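Local coordinates for protein cellulase (Uncultured bacterium, PDB 6XSO) that probably hydrolyses internal beta-1,4-glucosidic bonds of cellulose and related plant polysaccharides, as a broad-specificity endoglucanase of glycoside hydrolase family 5, at residues Trp135-Asp139 / Met176-Asn181; Tyr150-Trp154 / Phe170-Asn174; Met328-Asp333 / Asp367-Ile372. All blocks are in the same frame, centred on the assembly; numbering follows the deposited sequence. Where two conformers were deposited one is given.

Interaction 1. Residues Trp135-Asp139 / Met176-Asn181; sequences WIKAD and MLDKLN
The extended side chain of Met176 runs along the backbone of Ile136-Ala138; its CG and SD both lie against the Lys137-Ala138 peptide, Met176 CG 3.4 Å from Ala138 N. An unbranched thioether can follow the peptide and turn at its end: it bends only at its last torsion (chi3 -50°), which brings Met176 CE to 3.7 Å from Ile136 CG2, where the two side chains cross at about a right angle. Next to this packing Ala138 N gives a 2.7 Å hydrogen bond to Leu177 O, approaching from above the carbonyl plane. The small methyl of Ala138, its CB, touches both that carbonyl and, at 3.9 Å, Met176 SD. Two neighbouring beta-alpha loops of the TIM barrel are thus joined, those following strands 116-119 and 168-171; Asp139 closes the first as N-cap of helix 140-161, its OD1 accepting from Asn142 N. Away from this packing, waters take over part of the contact. One accepts from Lys137 NZ at 3.0 Å and lies within bonding distance of Asp178 O and Asn181 OD1, while the ammonium has its salt bridge with Asp128. At the outer end another links Asp139 OD2 to Lys179 N. The exposed Lys179 sets only its methylenes beside that carboxylate, Lys179 NZ staying 4.7 Å from Asp139 OD2.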
loop_
_atom_site.group_PDB
_atom_site.type_symbol
_atom_site.label_atom_id
_atom_site.label_comp_id
_atom_site.label_asym_id
_atom_site.label_seq_id
_atom_site.Cartn_x
_atom_site.Cartn_y
_atom_site.Cartn_z
ATOM N N TRP A 135 -6.358 14.173 7.183
ATOM C CA TRP A 135 -7.792 14.429 7.135
ATOM C C TRP A 135 -8.638 13.165 7.206
ATOM O O TRP A 135 -9.811 13.254 7.595
ATOM C CB TRP A 135 -8.182 15.296 5.931
ATOM C CG TRP A 135 -8.042 14.712 4.570
ATOM C CD1 TRP A 135 -6.914 14.668 3.813
ATOM C CD2 TRP A 135 -9.083 14.130 3.768
ATOM N NE1 TRP A 135 -7.172 14.069 2.596
ATOM C CE2 TRP A 135 -8.506 13.756 2.544
ATOM C CE3 TRP A 135 -10.447 13.892 3.971
ATOM C CZ2 TRP A 135 -9.241 13.147 1.528
ATOM C CZ3 TRP A 135 -11.173 13.287 2.962
ATOM C CH2 TRP A 135 -10.568 12.931 1.752
ATOM N N ILE A 136 -8.080 12.009 6.849
ATOM C CA ILE A 136 -8.783 10.734 6.930
ATOM C C ILE A 136 -8.333 10.074 8.232
ATOM O O ILE A 136 -7.169 9.685 8.359
ATOM C CB ILE A 136 -8.502 9.834 5.723
ATOM C CG1 ILE A 136 -8.885 10.550 4.430
ATOM C CG2 ILE A 136 -9.250 8.511 5.867
ATOM C CD1 ILE A 136 -8.475 9.793 3.183
ATOM N N LYS A 137 -9.234 9.957 9.199
ATOM C CA LYS A 137 -8.900 9.370 10.490
ATOM C C LYS A 137 -9.859 8.244 10.849
ATOM O O LYS A 137 -11.048 8.281 10.508
ATOM C CB LYS A 137 -8.936 10.414 11.607
ATOM C CG LYS A 137 -7.999 11.591 11.376
ATOM C CD LYS A 137 -7.813 12.374 12.661
ATOM C CE LYS A 137 -6.857 13.534 12.535
ATOM N NZ LYS A 137 -5.499 13.097 12.129
ATOM N N ALA A 138 -9.325 7.256 11.572
ATOM C CA ALA A 138 -10.111 6.131 12.080
ATOM C C ALA A 138 -10.837 6.603 13.330
ATOM O O ALA A 138 -10.451 6.327 14.470
ATOM C CB ALA A 138 -9.214 4.929 12.353
ATOM N N ASP A 139 -11.895 7.368 13.086
ATOM C CA ASP A 139 -12.699 8.015 14.112
ATOM C C ASP A 139 -14.062 8.163 13.461
ATOM O O ASP A 139 -14.134 8.686 12.345
ATOM C CB ASP A 139 -12.117 9.372 14.465
ATOM C CG ASP A 139 -12.953 10.116 15.486
ATOM O OD1 ASP A 139 -14.051 10.626 15.140
ATOM O OD2 ASP A 139 -12.543 10.176 16.667
ATOM N N MET A 176 -4.344 4.488 8.385
ATOM C CA MET A 176 -5.338 5.323 9.043
ATOM C C MET A 176 -5.286 5.075 10.547
ATOM O O MET A 176 -5.379 3.928 11.003
ATOM C CB MET A 176 -6.740 4.991 8.516
ATOM C CG MET A 176 -7.725 6.092 8.805
ATOM S SD MET A 176 -9.453 5.686 8.545
ATOM C CE MET A 176 -9.466 4.983 6.904
ATOM N N LEU A 177 -5.171 6.154 11.315
ATOM C CA LEU A 177 -5.032 6.106 12.765
ATOM C C LEU A 177 -6.201 6.824 13.424
ATOM O O LEU A 177 -6.903 7.621 12.795
ATOM C CB LEU A 177 -3.729 6.786 13.209
ATOM C CG LEU A 177 -2.452 6.411 12.459
ATOM C CD1 LEU A 177 -1.242 7.138 13.028
ATOM C CD2 LEU A 177 -2.226 4.905 12.472
ATOM N N ASP A 178 -6.397 6.535 14.712
ATOM C CA ASP A 178 -7.397 7.225 15.517
ATOM C C ASP A 178 -6.934 8.655 15.779
ATOM O O ASP A 178 -5.872 9.092 15.332
ATOM C CB ASP A 178 -7.700 6.422 16.786
ATOM C CG ASP A 178 -6.516 6.323 17.728
ATOM O OD1 ASP A 178 -5.590 7.155 17.638
ATOM O OD2 ASP A 178 -6.515 5.405 18.577
ATOM N N LYS A 179 -7.764 9.414 16.497
ATOM C CA LYS A 179 -7.431 10.809 16.727
ATOM C C LYS A 179 -6.276 10.988 17.689
ATOM O O LYS A 179 -5.796 12.119 17.837
ATOM C CB LYS A 179 -8.657 11.587 17.232
ATOM C CG LYS A 179 -9.070 11.336 18.656
ATOM C CD LYS A 179 -10.317 12.119 19.010
ATOM C CE LYS A 179 -10.824 11.737 20.372
ATOM N NZ LYS A 179 -12.065 12.510 20.718
ATOM N N LEU A 180 -5.841 9.915 18.348
ATOM C CA LEU A 180 -4.674 9.917 19.217
ATOM C C LEU A 180 -3.424 9.474 18.483
ATOM O O LEU A 180 -2.359 9.395 19.100
ATOM C CB LEU A 180 -4.901 8.963 20.391
ATOM C CG LEU A 180 -6.239 9.115 21.118
ATOM C CD1 LEU A 180 -6.412 7.988 22.129
ATOM C CD2 LEU A 180 -6.367 10.458 21.798
ATOM N N ASN A 181 -3.544 9.189 17.182
ATOM C CA ASN A 181 -2.432 8.742 16.357
ATOM C C ASN A 181 -1.839 7.446 16.893
ATOM O O ASN A 181 -0.624 7.242 16.878
ATOM C CB ASN A 181 -1.395 9.851 16.212
ATOM C CG ASN A 181 -1.993 11.095 15.595
ATOM O OD1 ASN A 181 -2.406 11.074 14.439
ATOM N ND2 ASN A 181 -2.100 12.169 16.382
HETATM O O HOH W 1 -5.066 8.866 10.075
HETATM O O HOH W 2 -4.819 10.288 12.800
HETATM O O HOH W 3 -10.388 8.547 17.288
#

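Interaction 2. Residues Tyr150-Trp154 / Phe170-Asn174; sequences YEYLW and FESYN
Trp154 and Ser172 mark the closest approach of the two backbones, with CA atoms 8.3 Å apart. Helix 140-161 is the crossover of a beta-alpha-beta unit, leading from strand 116-119 to the neighbouring parallel strand 168-171, and here it packs against the end of that second strand. Tyr150 and Trp154 stand one helical turn apart, so both aromatic side chains leave the same side of the helix. They meet at a single backbone oxygen, Ser172 O, just past the strand. Tyr150 OH donates to Ser172 O at 2.8 Å, coming from well above the carbonyl plane. From the opposite face Trp154 NE1 donates to Ser172 O at 3.1 Å, with the oxygen close to the indole plane. Trp154 CD1 in turn rests over the rim of one face of the Tyr150 ring. To reach this position Trp154 takes a chi1 of -91°, well off a staggered value. The benzo edge of the indole then runs along the strand: Trp154 CZ2 comes 3.1 Å from Glu171 O, and Trp154 CZ3 lies 3.6 Å from Phe170 CB. The indole six-membered ring and the Phe170 ring meet obliquely, their planes 35° apart. Phe213 of helix 196-219 adds an edge-to-face partner for Trp154. A leucine in place of Trp154 would probably cost Ser172 O one of its two side-chain donors and open a gap beside Phe170. Glu171 points to the other side, where it pairs with Arg80; in this family the same strand leads to the Asn-Glu pair of the active site, of which Asn174 is probably the asparagine. Gripped by two neutral donors, a buried carbonyl just past the end of strand 168-171 is satisfied without introducing a charge into an aromatic layer.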
loop_
_atom_site.group_PDB
_atom_site.type_symbol
_atom_site.label_atom_id
_atom_site.label_comp_id
_atom_site.label_asym_id
_atom_site.label_seq_id
_atom_site.Cartn_x
_atom_site.Cartn_y
_atom_site.Cartn_z
ATOM N N TYR A 150 -14.518 11.765 0.623
ATOM C CA TYR A 150 -13.735 10.562 0.357
ATOM C C TYR A 150 -14.330 9.747 -0.784
ATOM O O TYR A 150 -13.602 9.295 -1.678
ATOM C CB TYR A 150 -13.653 9.731 1.641
ATOM C CG TYR A 150 -12.943 8.418 1.489
ATOM C CD1 TYR A 150 -13.652 7.232 1.333
ATOM C CD2 TYR A 150 -11.565 8.346 1.553
ATOM C CE1 TYR A 150 -13.005 6.020 1.209
ATOM C CE2 TYR A 150 -10.921 7.138 1.413
ATOM C CZ TYR A 150 -11.648 5.989 1.251
ATOM O OH TYR A 150 -11.048 4.764 1.123
ATOM N N GLU A 151 -15.649 9.551 -0.778
ATOM C CA GLU A 151 -16.303 8.875 -1.896
ATOM C C GLU A 151 -16.096 9.640 -3.201
ATOM O O GLU A 151 -15.846 9.027 -4.244
ATOM C CB GLU A 151 -17.790 8.635 -1.599
ATOM C CG GLU A 151 -18.012 7.592 -0.505
ATOM C CD GLU A 151 -19.462 7.155 -0.322
ATOM O OE1 GLU A 151 -20.320 7.453 -1.175
ATOM O OE2 GLU A 151 -19.746 6.485 0.698
ATOM N N TYR A 152 -16.185 10.977 -3.169
ATOM C CA TYR A 152 -15.971 11.753 -4.394
ATOM C C TYR A 152 -14.547 11.593 -4.908
ATOM O O TYR A 152 -14.325 11.478 -6.126
ATOM C CB TYR A 152 -16.315 13.228 -4.138
ATOM C CG TYR A 152 -16.094 14.207 -5.280
ATOM C CD1 TYR A 152 -15.654 15.484 -5.014
ATOM C CD2 TYR A 152 -16.333 13.853 -6.601
ATOM C CE1 TYR A 152 -15.462 16.401 -6.021
ATOM C CE2 TYR A 152 -16.137 14.769 -7.631
ATOM C CZ TYR A 152 -15.688 16.033 -7.332
ATOM O OH TYR A 152 -15.512 16.971 -8.352
ATOM N N LEU A 153 -13.568 11.589 -4.002
ATOM C CA LEU A 153 -12.186 11.344 -4.416
ATOM C C LEU A 153 -12.047 10.001 -5.121
ATOM O O LEU A 153 -11.431 9.916 -6.193
ATOM C CB LEU A 153 -11.260 11.440 -3.210
ATOM C CG LEU A 153 -9.791 11.090 -3.421
ATOM C CD1 LEU A 153 -9.198 11.962 -4.495
ATOM C CD2 LEU A 153 -9.033 11.239 -2.104
ATOM N N TRP A 154 -12.610 8.935 -4.542
ATOM C CA TRP A 154 -12.498 7.625 -5.173
ATOM C C TRP A 154 -13.296 7.532 -6.463
ATOM O O TRP A 154 -12.857 6.853 -7.400
ATOM C CB TRP A 154 -12.808 6.493 -4.196
ATOM C CG TRP A 154 -11.551 6.061 -3.547
ATOM C CD1 TRP A 154 -11.213 6.176 -2.232
ATOM C CD2 TRP A 154 -10.421 5.482 -4.209
ATOM N NE1 TRP A 154 -9.942 5.689 -2.030
ATOM C CE2 TRP A 154 -9.435 5.273 -3.237
ATOM C CE3 TRP A 154 -10.143 5.153 -5.549
ATOM C CZ2 TRP A 154 -8.203 4.722 -3.543
ATOM C CZ3 TRP A 154 -8.917 4.586 -5.848
ATOM C CH2 TRP A 154 -7.963 4.393 -4.847
ATOM N N PHE A 170 -6.601 -0.742 -7.021
ATOM C CA PHE A 170 -6.764 0.416 -6.158
ATOM C C PHE A 170 -6.719 -0.011 -4.693
ATOM O O PHE A 170 -7.260 -1.059 -4.327
ATOM C CB PHE A 170 -8.127 1.089 -6.356
ATOM C CG PHE A 170 -8.443 1.530 -7.768
ATOM C CD1 PHE A 170 -7.458 1.848 -8.699
ATOM C CD2 PHE A 170 -9.778 1.660 -8.150
ATOM C CE1 PHE A 170 -7.811 2.263 -9.986
ATOM C CE2 PHE A 170 -10.130 2.077 -9.424
ATOM C CZ PHE A 170 -9.147 2.377 -10.339
ATOM N N GLU A 171 -6.121 0.834 -3.844
ATOM C CA GLU A 171 -6.004 0.606 -2.407
ATOM C C GLU A 171 -6.669 1.751 -1.648
ATOM O O GLU A 171 -6.339 2.916 -1.857
ATOM C CB GLU A 171 -4.532 0.469 -2.011
ATOM C CG GLU A 171 -4.215 0.610 -0.535
ATOM C CD GLU A 171 -2.725 0.825 -0.307
ATOM O OE1 GLU A 171 -1.928 0.368 -1.158
ATOM O OE2 GLU A 171 -2.350 1.430 0.728
ATOM N N SER A 172 -7.561 1.389 -0.730
ATOM C CA SER A 172 -8.515 2.321 -0.132
ATOM C C SER A 172 -7.864 3.504 0.582
ATOM O O SER A 172 -8.339 4.641 0.461
ATOM C CB SER A 172 -9.395 1.530 0.842
ATOM O OG SER A 172 -8.615 0.873 1.849
ATOM N N TYR A 173 -6.864 3.254 1.416
ATOM C CA TYR A 173 -6.249 4.245 2.317
ATOM C C TYR A 173 -5.010 3.544 2.877
ATOM O O TYR A 173 -4.961 2.308 2.941
ATOM C CB TYR A 173 -7.201 4.766 3.461
ATOM C CG TYR A 173 -7.928 3.620 4.111
ATOM C CD1 TYR A 173 -7.245 2.750 4.949
ATOM C CD2 TYR A 173 -9.264 3.349 3.826
ATOM C CE1 TYR A 173 -7.851 1.647 5.470
ATOM C CE2 TYR A 173 -9.878 2.233 4.336
ATOM C CZ TYR A 173 -9.158 1.381 5.133
ATOM O OH TYR A 173 -9.771 0.258 5.610
ATOM N N ASN A 174 -4.026 4.333 3.306
ATOM C CA ASN A 174 -2.726 3.784 3.693
ATOM C C ASN A 174 -2.642 3.330 5.150
ATOM O O ASN A 174 -2.781 2.135 5.432
ATOM C CB ASN A 174 -1.630 4.814 3.354
ATOM C CG ASN A 174 -0.274 4.358 3.770
ATOM O OD1 ASN A 174 0.095 3.196 3.517
ATOM N ND2 ASN A 174 0.507 5.248 4.405
#

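Interaction 3. Residues Met328-Asp333 / Asp367-Ile372; sequences MFQFVD and DLAERI
Arg371 reaches across to helix 325-341, where Phe329 and Asp333, one turn apart, receive it. Its CB already points toward that helix. Arg371 CG touches both Val332 CG1 and the Phe329 ring and comes 3.7 Å from Asp333 OD1. A bend at chi2 (81°) then turns the chain so that CD lies beside Phe329 CB, and the guanidinium swings over the same carbon. Arg371 NE donates to Asp333 OD1 at 3.0 Å, nearly straight and in the guanidinium plane. Arg371 CZ sits 3.5 Å from Phe329 CB, which lies over the centre of one guanidinium face. Of the two terminal nitrogens, NH1 stays near Phe329 CD2, while Arg371 NH2 completes the salt bridge to Asp333 OD2 at 2.8 Å. The grip is side-on, one nitrogen to each oxygen, with carboxylate and guanidinium planes 18° apart, and a water joins Asp333 OD1 to Arg371 O. These are adjacent outer helices of the barrel, those following strands 304-309 and 345-349; the axes of the two short segments come within 9.9 Å, at a signed crossing angle of -27°. Deeper between them the contact becomes apolar. Leu368 CD1 meets Phe329 CE1 at 3.8 Å and also touches Val332 CG2, while Val332 CG1 meets Ile372 CG1; Leu368 and Ile372 also rest on Tyr348 of strand 345-349. At the far end of the phenyl ring, Asp367 CG approaches CZ of Phe329 at 3.7 Å in the ring plane, its carboxylate turned almost perpendicular to the ring and held by Tyr321 and Lys325.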
loop_
_atom_site.group_PDB
_atom_site.type_symbol
_atom_site.label_atom_id
_atom_site.label_comp_id
_atom_site.label_asym_id
_atom_site.label_seq_id
_atom_site.Cartn_x
_atom_site.Cartn_y
_atom_site.Cartn_z
ATOM N N MET A 328 20.149 -9.219 7.719
ATOM C CA MET A 328 19.029 -8.663 6.978
ATOM C C MET A 328 18.712 -9.512 5.752
ATOM O O MET A 328 17.537 -9.759 5.439
ATOM C CB MET A 328 19.323 -7.221 6.562
ATOM C CG MET A 328 18.168 -6.614 5.823
ATOM S SD MET A 328 18.514 -4.915 5.390
ATOM C CE MET A 328 16.948 -4.459 4.660
ATOM N N PHE A 329 19.748 -9.940 5.022
ATOM C CA PHE A 329 19.537 -10.770 3.841
ATOM C C PHE A 329 18.953 -12.136 4.206
ATOM O O PHE A 329 18.145 -12.680 3.448
ATOM C CB PHE A 329 20.852 -10.915 3.067
ATOM C CG PHE A 329 21.287 -9.664 2.307
ATOM C CD1 PHE A 329 20.572 -8.479 2.341
ATOM C CD2 PHE A 329 22.427 -9.699 1.539
ATOM C CE1 PHE A 329 21.006 -7.359 1.614
ATOM C CE2 PHE A 329 22.847 -8.592 0.818
ATOM C CZ PHE A 329 22.157 -7.439 0.858
ATOM N N GLN A 330 19.363 -12.712 5.341
ATOM C CA GLN A 330 18.757 -13.967 5.781
ATOM C C GLN A 330 17.295 -13.756 6.145
ATOM O O GLN A 330 16.452 -14.631 5.902
ATOM C CB GLN A 330 19.529 -14.532 6.972
ATOM C CG GLN A 330 20.988 -14.789 6.672
ATOM C CD GLN A 330 21.802 -15.018 7.932
ATOM O OE1 GLN A 330 21.439 -15.840 8.780
ATOM N NE2 GLN A 330 22.903 -14.285 8.070
ATOM N N PHE A 331 16.982 -12.596 6.724
ATOM C CA PHE A 331 15.599 -12.240 7.010
ATOM C C PHE A 331 14.800 -12.127 5.717
ATOM O O PHE A 331 13.689 -12.667 5.609
ATOM C CB PHE A 331 15.563 -10.924 7.818
ATOM C CG PHE A 331 14.250 -10.187 7.733
ATOM C CD1 PHE A 331 13.138 -10.673 8.389
ATOM C CD2 PHE A 331 14.137 -9.024 6.997
ATOM C CE1 PHE A 331 11.926 -10.016 8.314
ATOM C CE2 PHE A 331 12.927 -8.367 6.901
ATOM C CZ PHE A 331 11.826 -8.857 7.571
ATOM N N VAL A 332 15.361 -11.417 4.720
ATOM C CA VAL A 332 14.718 -11.265 3.410
ATOM C C VAL A 332 14.389 -12.628 2.818
ATOM O O VAL A 332 13.268 -12.875 2.349
ATOM C CB VAL A 332 15.635 -10.456 2.468
ATOM C CG1 VAL A 332 15.258 -10.651 1.004
ATOM C CG2 VAL A 332 15.656 -8.985 2.875
ATOM N N ASP A 333 15.385 -13.510 2.761
ATOM C CA ASP A 333 15.172 -14.816 2.151
ATOM C C ASP A 333 13.948 -15.495 2.753
ATOM O O ASP A 333 13.097 -16.034 2.037
ATOM C CB ASP A 333 16.382 -15.719 2.413
ATOM C CG ASP A 333 17.612 -15.346 1.608
ATOM O OD1 ASP A 333 17.547 -14.483 0.727
ATOM O OD2 ASP A 333 18.680 -15.949 1.876
ATOM N N ASP A 367 22.748 -5.269 -4.345
ATOM C CA ASP A 367 22.785 -6.541 -3.634
ATOM C C ASP A 367 21.424 -6.881 -3.024
ATOM O O ASP A 367 20.955 -8.022 -3.144
ATOM C CB ASP A 367 23.930 -6.561 -2.612
ATOM C CG ASP A 367 23.939 -5.367 -1.668
ATOM O OD1 ASP A 367 23.100 -4.444 -1.749
ATOM O OD2 ASP A 367 24.839 -5.376 -0.797
ATOM N N LEU A 368 20.758 -5.900 -2.410
ATOM C CA LEU A 368 19.455 -6.152 -1.804
ATOM C C LEU A 368 18.381 -6.412 -2.854
ATOM O O LEU A 368 17.543 -7.306 -2.678
ATOM C CB LEU A 368 19.077 -4.971 -0.920
ATOM C CG LEU A 368 17.710 -5.096 -0.247
ATOM C CD1 LEU A 368 17.539 -6.297 0.624
ATOM C CD2 LEU A 368 17.467 -3.837 0.581
ATOM N N ALA A 369 18.385 -5.645 -3.946
ATOM C CA ALA A 369 17.412 -5.877 -5.008
ATOM C C ALA A 369 17.520 -7.300 -5.531
ATOM O O ALA A 369 16.508 -8.000 -5.678
ATOM C CB ALA A 369 17.623 -4.855 -6.123
ATOM N N GLU A 370 18.752 -7.752 -5.794
ATOM C CA GLU A 370 18.957 -9.104 -6.292
ATOM C C GLU A 370 18.557 -10.127 -5.244
ATOM O O GLU A 370 17.992 -11.174 -5.578
ATOM C CB GLU A 370 20.416 -9.312 -6.714
ATOM C CG GLU A 370 20.641 -10.708 -7.276
ATOM C CD GLU A 370 21.926 -10.861 -8.071
ATOM O OE1 GLU A 370 22.754 -9.927 -8.082
ATOM O OE2 GLU A 370 22.095 -11.935 -8.686
ATOM N N ARG A 371 18.834 -9.837 -3.969
ATOM C CA ARG A 371 18.497 -10.783 -2.911
ATOM C C ARG A 371 16.992 -11.001 -2.824
ATOM O O ARG A 371 16.532 -12.139 -2.674
ATOM C CB ARG A 371 19.027 -10.290 -1.565
ATOM C CG ARG A 371 19.055 -11.362 -0.475
ATOM C CD ARG A 371 20.289 -12.265 -0.609
ATOM N NE ARG A 371 20.258 -13.284 0.421
ATOM C CZ ARG A 371 21.322 -13.756 1.047
ATOM N NH1 ARG A 371 22.537 -13.312 0.736
ATOM N NH2 ARG A 371 21.150 -14.657 2.004
ATOM N N ILE A 372 16.210 -9.921 -2.907
ATOM C CA ILE A 372 14.754 -10.034 -2.867
ATOM C C ILE A 372 14.241 -10.842 -4.056
ATOM O O ILE A 372 13.421 -11.762 -3.906
ATOM C CB ILE A 372 14.126 -8.629 -2.813
ATOM C CG1 ILE A 372 14.462 -7.914 -1.506
ATOM C CG2 ILE A 372 12.619 -8.722 -3.040
ATOM C CD1 ILE A 372 14.223 -6.413 -1.564
HETATM O O HOH W 4 17.910 -14.481 -1.998
#

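Interactions 1 and 2 form one continuous region: interaction 2 is nested within the chain loop closed by interaction 1, and their centres are about 15 Å apart. Ile136 CD1 touches Tyr150 CD2 at 3.8 Å, so the packing of the loops continues into that of helix 140-161. The segments 170-174 and 176-181 are separated by one residue in the loop after strand 168-171, where enzymes of this family carry an active-site Asn-Glu pair. A bound di(hydroxyethyl)ether lies about 7 Å from the Ile136 side chain. Interaction 3 is remote, its centre about 34 Å and 32 Å from those of interactions 1 and 2, across the chain's centre; a bound malate lies about 5 Å from its Gln330 side chain.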